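Local coordinates for arylesterase (Sulfolobus solfataricus, PDB 5L2P), which hydrolyses aromatic esters such as phenyl acetate and organophosphates such as paraoxon, with broad specificity for aryl and p-nitrophenyl substrates, at the interface of chains A and B and the interface of chains A and C. Sequence-based numbering; all coordinates share one arbitrary frame. Chains: chain A/B/C, Arylesterase.

Contact 1: the interface of chains A and B. Residues chain A 221-222, 225; chain B 221-222, 225.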
ATOM      1  N   GLU A 221       6.737   9.505 -29.892  1.00 72.77           N
ATOM      2  CA  GLU A 221       7.234   9.263 -28.546  1.00 72.50           C
ATOM      3  C   GLU A 221       7.767  10.522 -27.816  1.00 74.84           C
ATOM      4  O   GLU A 221       7.822  10.540 -26.585  1.00 77.28           O
ATOM      5  CB  GLU A 221       8.288   8.158 -28.548  1.00 75.36           C
ATOM      6  CG  GLU A 221       9.646   8.511 -29.163  1.00 79.40           C
ATOM      7  CD  GLU A 221       9.712   8.373 -30.686  1.00 83.68           C
ATOM      8  OE1 GLU A 221       8.645   8.533 -31.382  1.00 86.01           O
ATOM      9  OE2 GLU A 221      10.842   8.114 -31.178  1.00 80.58           O
ATOM     10  N   LYS A 222       8.143  11.564 -28.557  1.00 73.85           N
ATOM     11  CA  LYS A 222       8.640  12.808 -27.952  1.00 69.93           C
ATOM     12  C   LYS A 222       7.573  13.537 -27.146  1.00 66.02           C
ATOM     13  O   LYS A 222       7.907  14.310 -26.246  1.00 62.66           O
ATOM     14  CB  LYS A 222       9.193  13.782 -29.003  1.00 72.25           C
ATOM     15  CG  LYS A 222      10.221  13.184 -29.951  1.00 78.20           C
ATOM     16  CD  LYS A 222      10.965  14.254 -30.749  1.00 81.69           C
ATOM     17  CE  LYS A 222      11.513  13.660 -32.046  1.00 85.87           C
ATOM     18  NZ  LYS A 222      12.451  14.549 -32.798  1.00 88.61           N
ATOM     19  N   TYR A 225       6.956  13.135 -22.951  1.00 54.85           N
ATOM     20  CA  TYR A 225       7.521  13.997 -21.897  1.00 57.21           C
ATOM     21  C   TYR A 225       7.122  15.449 -22.043  1.00 58.62           C
ATOM     22  O   TYR A 225       7.652  16.332 -21.358  1.00 62.56           O
ATOM     23  CB  TYR A 225       9.054  13.877 -21.816  1.00 59.58           C
ATOM     24  CG  TYR A 225       9.828  14.200 -23.090  1.00 59.08           C
ATOM     25  CD1 TYR A 225      10.136  15.511 -23.449  1.00 58.28           C
ATOM     26  CD2 TYR A 225      10.301  13.175 -23.897  1.00 59.91           C
ATOM     27  CE1 TYR A 225      10.862  15.777 -24.588  1.00 58.77           C
ATOM     28  CE2 TYR A 225      11.018  13.442 -25.033  1.00 60.19           C
ATOM     29  CZ  TYR A 225      11.296  14.724 -25.381  1.00 59.94           C
ATOM     30  OH  TYR A 225      12.026  14.875 -26.567  1.00 62.96           O
TER
ATOM     31  N   GLU B 221      16.946  14.815 -22.900  1.00 70.12           N
ATOM     32  CA  GLU B 221      15.652  14.281 -22.504  1.00 75.79           C
ATOM     33  C   GLU B 221      15.149  13.117 -23.357  1.00 74.90           C
ATOM     34  O   GLU B 221      14.311  12.345 -22.879  1.00 80.24           O
ATOM     35  CB  GLU B 221      14.592  15.386 -22.471  1.00 83.22           C
ATOM     36  CG  GLU B 221      14.233  15.951 -23.841  1.00 92.95           C
ATOM     37  CD  GLU B 221      15.326  16.845 -24.437  1.00102.72           C
ATOM     38  OE1 GLU B 221      15.622  17.906 -23.834  1.00103.85           O
ATOM     39  OE2 GLU B 221      15.914  16.469 -25.493  1.00108.07           O
ATOM     40  N   LYS B 222      15.664  12.964 -24.580  1.00 71.27           N
ATOM     41  CA  LYS B 222      15.277  11.847 -25.462  1.00 70.26           C
ATOM     42  C   LYS B 222      15.665  10.477 -24.905  1.00 66.52           C
ATOM     43  O   LYS B 222      15.045   9.467 -25.218  1.00 65.77           O
ATOM     44  CB  LYS B 222      15.897  11.986 -26.862  1.00 75.32           C
ATOM     45  CG  LYS B 222      15.703  13.330 -27.567  1.00 81.04           C
ATOM     46  CD  LYS B 222      14.308  13.445 -28.167  1.00 87.37           C
ATOM     47  CE  LYS B 222      14.230  12.780 -29.530  1.00 88.93           C
ATOM     48  NZ  LYS B 222      14.615  13.762 -30.577  1.00 92.09           N
ATOM     49  N   TYR B 225      13.184   7.972 -22.474  1.00 58.49           N
ATOM     50  CA  TYR B 225      12.369   6.850 -22.948  1.00 60.31           C
ATOM     51  C   TYR B 225      13.188   5.765 -23.665  1.00 60.10           C
ATOM     52  O   TYR B 225      12.618   4.832 -24.262  1.00 61.76           O
ATOM     53  CB  TYR B 225      11.182   7.312 -23.835  1.00 66.37           C
ATOM     54  CG  TYR B 225      11.582   8.069 -25.102  1.00 69.84           C
ATOM     55  CD1 TYR B 225      12.040   7.403 -26.249  1.00 69.70           C
ATOM     56  CD2 TYR B 225      11.539   9.463 -25.133  1.00 71.73           C
ATOM     57  CE1 TYR B 225      12.455   8.116 -27.377  1.00 70.89           C
ATOM     58  CE2 TYR B 225      11.940  10.171 -26.257  1.00 73.43           C
ATOM     59  CZ  TYR B 225      12.396   9.510 -27.370  1.00 72.75           C
ATOM     60  OH  TYR B 225      12.764  10.297 -28.452  1.00 75.77           O
TER

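Contact 2: the interface of chains A and B. Residues chain A 187, 189, 192, 232, 255-256, 259; chain B 189-191, 196.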
ATOM      1  N   TYR A 187       0.348  11.325 -16.431  1.00 47.38           N
ATOM      2  CA  TYR A 187       1.687  10.777 -16.646  1.00 47.52           C
ATOM      3  C   TYR A 187       1.629   9.368 -17.251  1.00 46.74           C
ATOM      4  O   TYR A 187       0.644   8.642 -17.064  1.00 46.92           O
ATOM      5  CB  TYR A 187       2.438  10.700 -15.277  1.00 48.01           C
ATOM      6  CG  TYR A 187       3.905  10.348 -15.407  1.00 48.60           C
ATOM      7  CD1 TYR A 187       4.772  11.185 -16.108  1.00 49.10           C
ATOM      8  CD2 TYR A 187       4.429   9.176 -14.857  1.00 50.26           C
ATOM      9  CE1 TYR A 187       6.104  10.861 -16.285  1.00 50.84           C
ATOM     10  CE2 TYR A 187       5.796   8.874 -14.969  1.00 50.40           C
ATOM     11  CZ  TYR A 187       6.628   9.726 -15.695  1.00 52.05           C
ATOM     12  OH  TYR A 187       7.985   9.482 -15.895  1.00 53.16           O
ATOM     13  N   ASP A 189       2.532   6.384 -16.340  1.00 49.32           N
ATOM     14  CA  ASP A 189       2.915   5.628 -15.160  1.00 49.23           C
ATOM     15  C   ASP A 189       3.046   4.152 -15.429  1.00 49.61           C
ATOM     16  O   ASP A 189       2.071   3.490 -15.672  1.00 54.54           O
ATOM     17  CB  ASP A 189       1.859   5.847 -14.077  1.00 49.55           C
ATOM     18  CG  ASP A 189       2.075   5.015 -12.858  1.00 52.55           C
ATOM     19  OD1 ASP A 189       3.226   4.688 -12.500  1.00 61.09           O
ATOM     20  OD2 ASP A 189       1.059   4.708 -12.226  1.00 58.03           O
ATOM     21  N   SER A 192       3.726   2.295 -10.673  1.00 44.14           N
ATOM     22  CA  SER A 192       2.883   2.297  -9.483  1.00 43.74           C
ATOM     23  C   SER A 192       2.126   0.995  -9.250  1.00 43.72           C
ATOM     24  O   SER A 192       1.945   0.198 -10.136  1.00 42.14           O
ATOM     25  CB  SER A 192       1.871   3.441  -9.520  1.00 44.58           C
ATOM     26  OG  SER A 192       0.720   3.097 -10.280  1.00 44.77           O
ATOM     27  N   LEU A 232       2.497  15.921 -14.911  1.00 50.79           N
ATOM     28  CA  LEU A 232       3.274  15.503 -13.762  1.00 52.94           C
ATOM     29  C   LEU A 232       4.795  15.730 -13.995  1.00 55.73           C
ATOM     30  O   LEU A 232       5.533  15.924 -13.047  1.00 56.51           O
ATOM     31  CB  LEU A 232       2.968  14.038 -13.430  1.00 50.01           C
ATOM     32  CG  LEU A 232       3.369  13.586 -12.038  1.00 48.95           C
ATOM     33  CD1 LEU A 232       2.648  14.338 -10.931  1.00 50.17           C
ATOM     34  CD2 LEU A 232       3.117  12.095 -11.909  1.00 47.73           C
ATOM     35  N   ASP A 255      -2.691   6.204  -8.464  1.00 42.74           N
ATOM     36  CA  ASP A 255      -1.430   6.674  -7.845  1.00 40.67           C
ATOM     37  C   ASP A 255      -0.855   7.916  -8.515  1.00 44.56           C
ATOM     38  O   ASP A 255      -0.362   8.820  -7.818  1.00 52.80           O
ATOM     39  CB  ASP A 255      -0.403   5.542  -7.764  1.00 40.53           C
ATOM     40  CG  ASP A 255      -0.815   4.459  -6.713  1.00 40.40           C
ATOM     41  OD1 ASP A 255      -1.623   4.795  -5.814  1.00 38.82           O
ATOM     42  OD2 ASP A 255      -0.361   3.299  -6.795  1.00 40.67           O
ATOM     43  N   GLN A 256      -0.947   8.027  -9.837  1.00 45.09           N
ATOM     44  CA  GLN A 256      -0.503   9.240 -10.549  1.00 44.84           C
ATOM     45  C   GLN A 256      -1.328  10.461 -10.188  1.00 46.21           C
ATOM     46  O   GLN A 256      -0.773  11.558 -10.052  1.00 47.64           O
ATOM     47  CB  GLN A 256      -0.487   9.061 -12.083  1.00 44.72           C
ATOM     48  CG  GLN A 256      -1.819   8.878 -12.753  1.00 43.83           C
ATOM     49  CD  GLN A 256      -1.661   8.412 -14.195  1.00 45.17           C
ATOM     50  OE1 GLN A 256      -1.704   9.208 -15.155  1.00 45.88           O
ATOM     51  NE2 GLN A 256      -1.472   7.116 -14.359  1.00 45.87           N
ATOM     52  N   ALA A 259      -0.223  11.464  -6.714  1.00 40.54           N
ATOM     53  CA  ALA A 259       1.062  12.110  -6.943  1.00 41.24           C
ATOM     54  C   ALA A 259       0.987  13.548  -7.414  1.00 45.12           C
ATOM     55  O   ALA A 259       1.747  14.395  -6.966  1.00 51.54           O
ATOM     56  CB  ALA A 259       1.849  11.306  -7.953  1.00 42.32           C
TER
ATOM     57  N   ASP B 189      10.139   6.941 -12.678  1.00 47.25           N
ATOM     58  CA  ASP B 189       8.906   6.807 -11.937  1.00 45.53           C
ATOM     59  C   ASP B 189       8.608   8.068 -11.132  1.00 47.95           C
ATOM     60  O   ASP B 189       9.351   8.413 -10.217  1.00 51.55           O
ATOM     61  CB  ASP B 189       9.010   5.613 -11.008  1.00 44.83           C
ATOM     62  CG  ASP B 189       7.887   5.557  -9.994  1.00 47.16           C
ATOM     63  OD1 ASP B 189       6.726   5.930 -10.361  1.00 51.88           O
ATOM     64  OD2 ASP B 189       8.175   5.119  -8.838  1.00 48.18           O
ATOM     65  N   LEU B 190       7.517   8.763 -11.466  1.00 47.09           N
ATOM     66  CA  LEU B 190       7.090   9.945 -10.732  1.00 45.80           C
ATOM     67  C   LEU B 190       5.791   9.730  -9.933  1.00 45.29           C
ATOM     68  O   LEU B 190       5.360  10.606  -9.142  1.00 46.79           O
ATOM     69  CB  LEU B 190       6.869  11.063 -11.724  1.00 49.06           C
ATOM     70  CG  LEU B 190       8.003  11.456 -12.682  1.00 52.39           C
ATOM     71  CD1 LEU B 190       7.553  12.558 -13.638  1.00 52.72           C
ATOM     72  CD2 LEU B 190       9.252  11.859 -11.898  1.00 52.01           C
ATOM     73  N   ALA B 191       5.136   8.593 -10.143  1.00 44.14           N
ATOM     74  CA  ALA B 191       3.740   8.464  -9.747  1.00 43.62           C
ATOM     75  C   ALA B 191       3.554   7.459  -8.626  1.00 40.47           C
ATOM     76  O   ALA B 191       2.556   7.473  -7.959  1.00 40.28           O
ATOM     77  CB  ALA B 191       2.839   8.148 -10.965  1.00 44.80           C
ATOM     78  N   ASN B 196       7.146   8.898  -4.008  1.00 50.97           N
ATOM     79  CA  ASN B 196       6.673  10.122  -3.395  1.00 50.37           C
ATOM     80  C   ASN B 196       6.795  10.126  -1.871  1.00 51.54           C
ATOM     81  O   ASN B 196       6.955  11.163  -1.302  1.00 58.27           O
ATOM     82  CB  ASN B 196       5.232  10.343  -3.806  1.00 52.94           C
ATOM     83  CG  ASN B 196       5.108  10.780  -5.264  1.00 54.84           C
ATOM     84  OD1 ASN B 196       5.380  11.950  -5.594  1.00 54.59           O
ATOM     85  ND2 ASN B 196       4.699   9.850  -6.147  1.00 50.06           N
TER

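Contact 3: the interface of chains A and C. Residues chain A 272, 274, 292, 296, 299-300; chain C 272, 274, 295-296, 299-300.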
ATOM      1  N   LEU A 272      -7.102  19.969  -1.940  1.00 51.14           N
ATOM      2  CA  LEU A 272      -7.790  18.857  -1.325  1.00 48.39           C
ATOM      3  C   LEU A 272      -7.654  17.686  -2.274  1.00 48.14           C
ATOM      4  O   LEU A 272      -7.726  17.805  -3.453  1.00 53.00           O
ATOM      5  CB  LEU A 272      -9.239  19.213  -1.068  1.00 47.83           C
ATOM      6  CG  LEU A 272     -10.060  18.159  -0.366  1.00 48.19           C
ATOM      7  CD1 LEU A 272      -9.696  18.048   1.104  1.00 46.89           C
ATOM      8  CD2 LEU A 272     -11.555  18.488  -0.534  1.00 49.31           C
ATOM      9  N   PHE A 274      -8.776  13.527  -2.263  1.00 46.11           N
ATOM     10  CA  PHE A 274      -9.359  12.391  -1.558  1.00 46.15           C
ATOM     11  C   PHE A 274      -9.530  11.246  -2.499  1.00 44.08           C
ATOM     12  O   PHE A 274      -9.594  11.446  -3.687  1.00 46.42           O
ATOM     13  CB  PHE A 274     -10.669  12.734  -0.822  1.00 46.55           C
ATOM     14  CG  PHE A 274     -11.732  13.284  -1.694  1.00 47.68           C
ATOM     15  CD1 PHE A 274     -11.810  14.636  -1.941  1.00 48.10           C
ATOM     16  CD2 PHE A 274     -12.699  12.439  -2.232  1.00 49.35           C
ATOM     17  CE1 PHE A 274     -12.794  15.142  -2.756  1.00 49.03           C
ATOM     18  CE2 PHE A 274     -13.692  12.922  -3.043  1.00 50.40           C
ATOM     19  CZ  PHE A 274     -13.740  14.272  -3.319  1.00 51.39           C
ATOM     20  N   GLN A 292     -22.885  11.508  -5.665  1.00 46.91           N
ATOM     21  CA  GLN A 292     -22.354  12.006  -4.390  1.00 45.82           C
ATOM     22  C   GLN A 292     -21.059  12.759  -4.555  1.00 43.24           C
ATOM     23  O   GLN A 292     -20.899  13.842  -3.968  1.00 45.18           O
ATOM     24  CB  GLN A 292     -22.158  10.859  -3.401  1.00 45.94           C
ATOM     25  CG  GLN A 292     -23.479  10.345  -2.836  1.00 46.21           C
ATOM     26  CD  GLN A 292     -23.292   9.215  -1.883  1.00 46.62           C
ATOM     27  OE1 GLN A 292     -22.624   8.212  -2.193  1.00 47.44           O
ATOM     28  NE2 GLN A 292     -23.877   9.353  -0.705  1.00 47.71           N
ATOM     29  N   MET A 296     -20.581  16.725  -3.732  1.00 50.74           N
ATOM     30  CA  MET A 296     -19.474  17.180  -2.834  1.00 53.94           C
ATOM     31  C   MET A 296     -18.619  18.276  -3.488  1.00 51.04           C
ATOM     32  O   MET A 296     -18.312  19.323  -2.883  1.00 49.00           O
ATOM     33  CB  MET A 296     -18.560  16.007  -2.437  1.00 54.70           C
ATOM     34  CG  MET A 296     -19.235  15.045  -1.500  1.00 60.19           C
ATOM     35  SD  MET A 296     -18.163  13.799  -0.792  1.00 70.51           S
ATOM     36  CE  MET A 296     -17.725  12.882  -2.235  1.00 65.93           C
ATOM     37  N   ALA A 299     -20.517  21.591  -3.744  1.00 50.39           N
ATOM     38  CA  ALA A 299     -20.541  22.281  -2.460  1.00 50.67           C
ATOM     39  C   ALA A 299     -19.231  23.061  -2.186  1.00 52.00           C
ATOM     40  O   ALA A 299     -19.263  24.169  -1.665  1.00 51.94           O
ATOM     41  CB  ALA A 299     -20.791  21.293  -1.330  1.00 49.24           C
ATOM     42  N   LEU A 300     -18.099  22.470  -2.542  1.00 50.98           N
ATOM     43  CA  LEU A 300     -16.805  23.115  -2.384  1.00 51.86           C
ATOM     44  C   LEU A 300     -16.590  24.247  -3.348  1.00 52.10           C
ATOM     45  O   LEU A 300     -16.089  25.291  -2.961  1.00 51.39           O
ATOM     46  CB  LEU A 300     -15.670  22.098  -2.539  1.00 53.13           C
ATOM     47  CG  LEU A 300     -15.610  21.041  -1.426  1.00 52.87           C
ATOM     48  CD1 LEU A 300     -14.542  20.009  -1.776  1.00 53.67           C
ATOM     49  CD2 LEU A 300     -15.337  21.688  -0.075  1.00 52.74           C
TER
ATOM     50  N   LEU C 272     -20.679   5.323   1.250  1.00 44.65           N
ATOM     51  CA  LEU C 272     -19.602   6.074   0.629  1.00 43.97           C
ATOM     52  C   LEU C 272     -18.416   6.096   1.627  1.00 43.47           C
ATOM     53  O   LEU C 272     -18.566   6.276   2.827  1.00 42.12           O
ATOM     54  CB  LEU C 272     -20.047   7.485   0.325  1.00 44.56           C
ATOM     55  CG  LEU C 272     -18.996   8.307  -0.409  1.00 47.31           C
ATOM     56  CD1 LEU C 272     -18.818   7.848  -1.853  1.00 49.39           C
ATOM     57  CD2 LEU C 272     -19.362   9.793  -0.376  1.00 47.60           C
ATOM     58  N   PHE C 274     -14.416   7.522   1.738  1.00 43.67           N
ATOM     59  CA  PHE C 274     -13.284   8.186   1.123  1.00 44.82           C
ATOM     60  C   PHE C 274     -12.145   8.494   2.105  1.00 45.29           C
ATOM     61  O   PHE C 274     -12.338   8.638   3.292  1.00 40.91           O
ATOM     62  CB  PHE C 274     -13.710   9.423   0.369  1.00 45.88           C
ATOM     63  CG  PHE C 274     -14.337  10.472   1.215  1.00 49.48           C
ATOM     64  CD1 PHE C 274     -15.689  10.414   1.529  1.00 50.78           C
ATOM     65  CD2 PHE C 274     -13.580  11.567   1.657  1.00 51.38           C
ATOM     66  CE1 PHE C 274     -16.297  11.428   2.269  1.00 51.53           C
ATOM     67  CE2 PHE C 274     -14.170  12.568   2.420  1.00 53.08           C
ATOM     68  CZ  PHE C 274     -15.543  12.499   2.730  1.00 52.46           C
ATOM     69  N   VAL C 295     -17.975  20.345   5.148  1.00 49.72           N
ATOM     70  CA  VAL C 295     -18.853  20.889   4.152  1.00 50.20           C
ATOM     71  C   VAL C 295     -19.330  19.793   3.201  1.00 51.02           C
ATOM     72  O   VAL C 295     -20.510  19.742   2.855  1.00 50.21           O
ATOM     73  CB  VAL C 295     -18.167  22.008   3.369  1.00 50.69           C
ATOM     74  CG1 VAL C 295     -18.968  22.367   2.106  1.00 51.65           C
ATOM     75  CG2 VAL C 295     -18.050  23.235   4.247  1.00 51.91           C
ATOM     76  N   MET C 296     -18.416  18.929   2.781  1.00 50.89           N
ATOM     77  CA  MET C 296     -18.774  17.822   1.915  1.00 50.88           C
ATOM     78  C   MET C 296     -19.749  16.875   2.606  1.00 49.05           C
ATOM     79  O   MET C 296     -20.739  16.468   1.996  1.00 49.69           O
ATOM     80  CB  MET C 296     -17.522  17.084   1.479  1.00 50.80           C
ATOM     81  CG  MET C 296     -16.705  17.869   0.461  1.00 51.61           C
ATOM     82  SD  MET C 296     -15.325  16.895  -0.173  1.00 55.75           S
ATOM     83  CE  MET C 296     -14.394  16.411   1.290  1.00 53.62           C
ATOM     84  N   ALA C 299     -23.182  18.426   2.708  1.00 48.89           N
ATOM     85  CA  ALA C 299     -23.815  18.416   1.401  1.00 49.55           C
ATOM     86  C   ALA C 299     -24.447  17.059   1.108  1.00 50.52           C
ATOM     87  O   ALA C 299     -25.529  17.004   0.513  1.00 52.60           O
ATOM     88  CB  ALA C 299     -22.816  18.770   0.316  1.00 49.16           C
ATOM     89  N   LEU C 300     -23.793  15.987   1.561  1.00 49.42           N
ATOM     90  CA  LEU C 300     -24.301  14.641   1.380  1.00 48.67           C
ATOM     91  C   LEU C 300     -25.487  14.366   2.267  1.00 49.89           C
ATOM     92  O   LEU C 300     -26.470  13.779   1.817  1.00 54.51           O
ATOM     93  CB  LEU C 300     -23.212  13.607   1.608  1.00 47.41           C
ATOM     94  CG  LEU C 300     -22.041  13.634   0.605  1.00 46.99           C
ATOM     95  CD1 LEU C 300     -20.965  12.647   1.024  1.00 48.06           C
ATOM     96  CD2 LEU C 300     -22.448  13.332  -0.815  1.00 48.54           C
TER

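Contact 1: the interface of chains A and B
A two-fold symmetric, like-with-like interface brings the 3-10 helices 221-225 of chains A and B together and joins these two copies in the deposited assembly. One contact is aliphatic on aromatic: CG of A:Glu221 sits over the face of the B:Tyr225 ring, 3.8 Å from its centroid. The same carbon is 3.4 Å from B:Tyr225 CE1, as expected for a CH-pi contact. The opposite face of that ring is occupied from within chain B, where the carbonyl O of B:Lys222 stands 3.2 Å above the ring plane, over its centre. The torsion responsible is chi1 of B:Tyr225 (60°), which places CG between the backbone N and the carbonyl carbon and lays the ring back over its helix. In the twin contact, B:Glu221 CG lies 3.5 Å from A:Tyr225 CE1. The two rings meet edge to edge, CE2 of A:Tyr225 being 3.6 Å from CE2 of B:Tyr225. Symmetry is imperfect at the side-chain ends: the carboxylate of A:Glu221 is turned 79° from the facing ring, that of B:Glu221 only 27°, and A:Lys222 is extended while B:Lys222 is bent. The two lysine amines come near each other, an approach that is doubtful at this resolution and would probably be unfavourable if both are charged. Since the enzyme is a monomer, the patch may serve crystal packing; its geometry shows a small surface able to pair with itself.

Contact 2: the interface of chains A and B
The loop leading into helix 193-198 of chain B packs in this crystal against chain A, between A:Tyr187, A:Leu232 and the start of helix 254-266. B:Ala191 CB lies 3.5 Å from CA of A:Gln256 and 3.7 Å from the carboxylate carbon CG of A:Asp189, so the methyl is packed by backbone and side chain alike. Beside it, B:Leu190 crosses A:Tyr187 at about a right angle. Its CB stands over one face of the phenol ring, offset toward the rim, and its methyl CD1 comes 3.5 Å from A:Tyr187 CE1. A:Leu232 runs past this leucine in the opposite direction, with CD2 3.9 Å from B:Leu190 CB. No polar pair bonds across the patch, so packing, not polar bonding, carries the contact. Polar groups are instead tied within each chain. B:Asn196 ND2 donates to the carbonyl O of B:Leu190 at 3.2 Å, from above the carbonyl plane, bracing the loop. The tyrosine side is braced by A:Gln256, whose OE1 accepts the backbone N of A:Tyr187. A:Asp189, with CG anti to its backbone N (chi1 175°), directs its carboxylate to A:Ser192: the hydroxyl OG donates to the syn lone pair of A:Asp189 OD2 at 2.5 Å.

Contact 3: the interface of chains A and C
The side-chain amide oxygen OE1 of A:Gln292 is met across the interface by carbon alone, C:Leu272 lying alongside it with CB at 3.7 Å, and no polar group of either chain bonds to the other here. The patch is thus a hydrophobic, two-fold pairing, seen in this crystal, of the C-terminal helices (287-305 in chain A, 287-304 in chain C) with residues of strand 271-276 from each chain. CD1 of C:Leu300 approaches the thioether SD of A:Met296 at 3.5 Å, while CD2 lies 3.6 Å from CB of A:Gln292 and also near A:Met296 CG, leucine and glutamine crossing at about a right angle. An alanine in place of C:Leu300 would probably open a gap beside the A:Met296 sulphur and leave CB and CG of A:Gln292 without the methyl packed on them. The sulphur contact recurs with chains exchanged, C:Met296 SD being 3.6 Å from A:Leu300 CD1. Each methionine is bent at its last torsion (chi3 -66° in A:Met296), which turns its terminal methyl toward the partner's strand; CE of A:Met296 and CD2 of C:Leu272 meet tip to tip at 4.0 Å. On the strands, the rings of A:Phe274 and C:Phe274 pack edge-to-face, their planes 61° apart and their centroids separated by 5.5 Å. Between the helices the alanines abut, with A:Ala299 CB 3.6 Å from C:Ala299 CB.

Contact 1 and contact 2 belong to one A-B interface, their C-alpha centres about 17 Å apart, whereas contact 3 joins chain A to chain C, about 25 Å from contact 2 and 38 Å from contact 1. Contact 3 shares no residue of chain A with the others, so B and C can be bound at once, consistent with the four-copy deposited assembly. Of the three, contact 2 lies nearest A:Asp251 and A:Ser156, its centre about 11 Å from the first and 14 Å from the second. Since the enzyme is a monomer, these pairings may reflect the crystal, and the structure alone does not show that they influence catalysis.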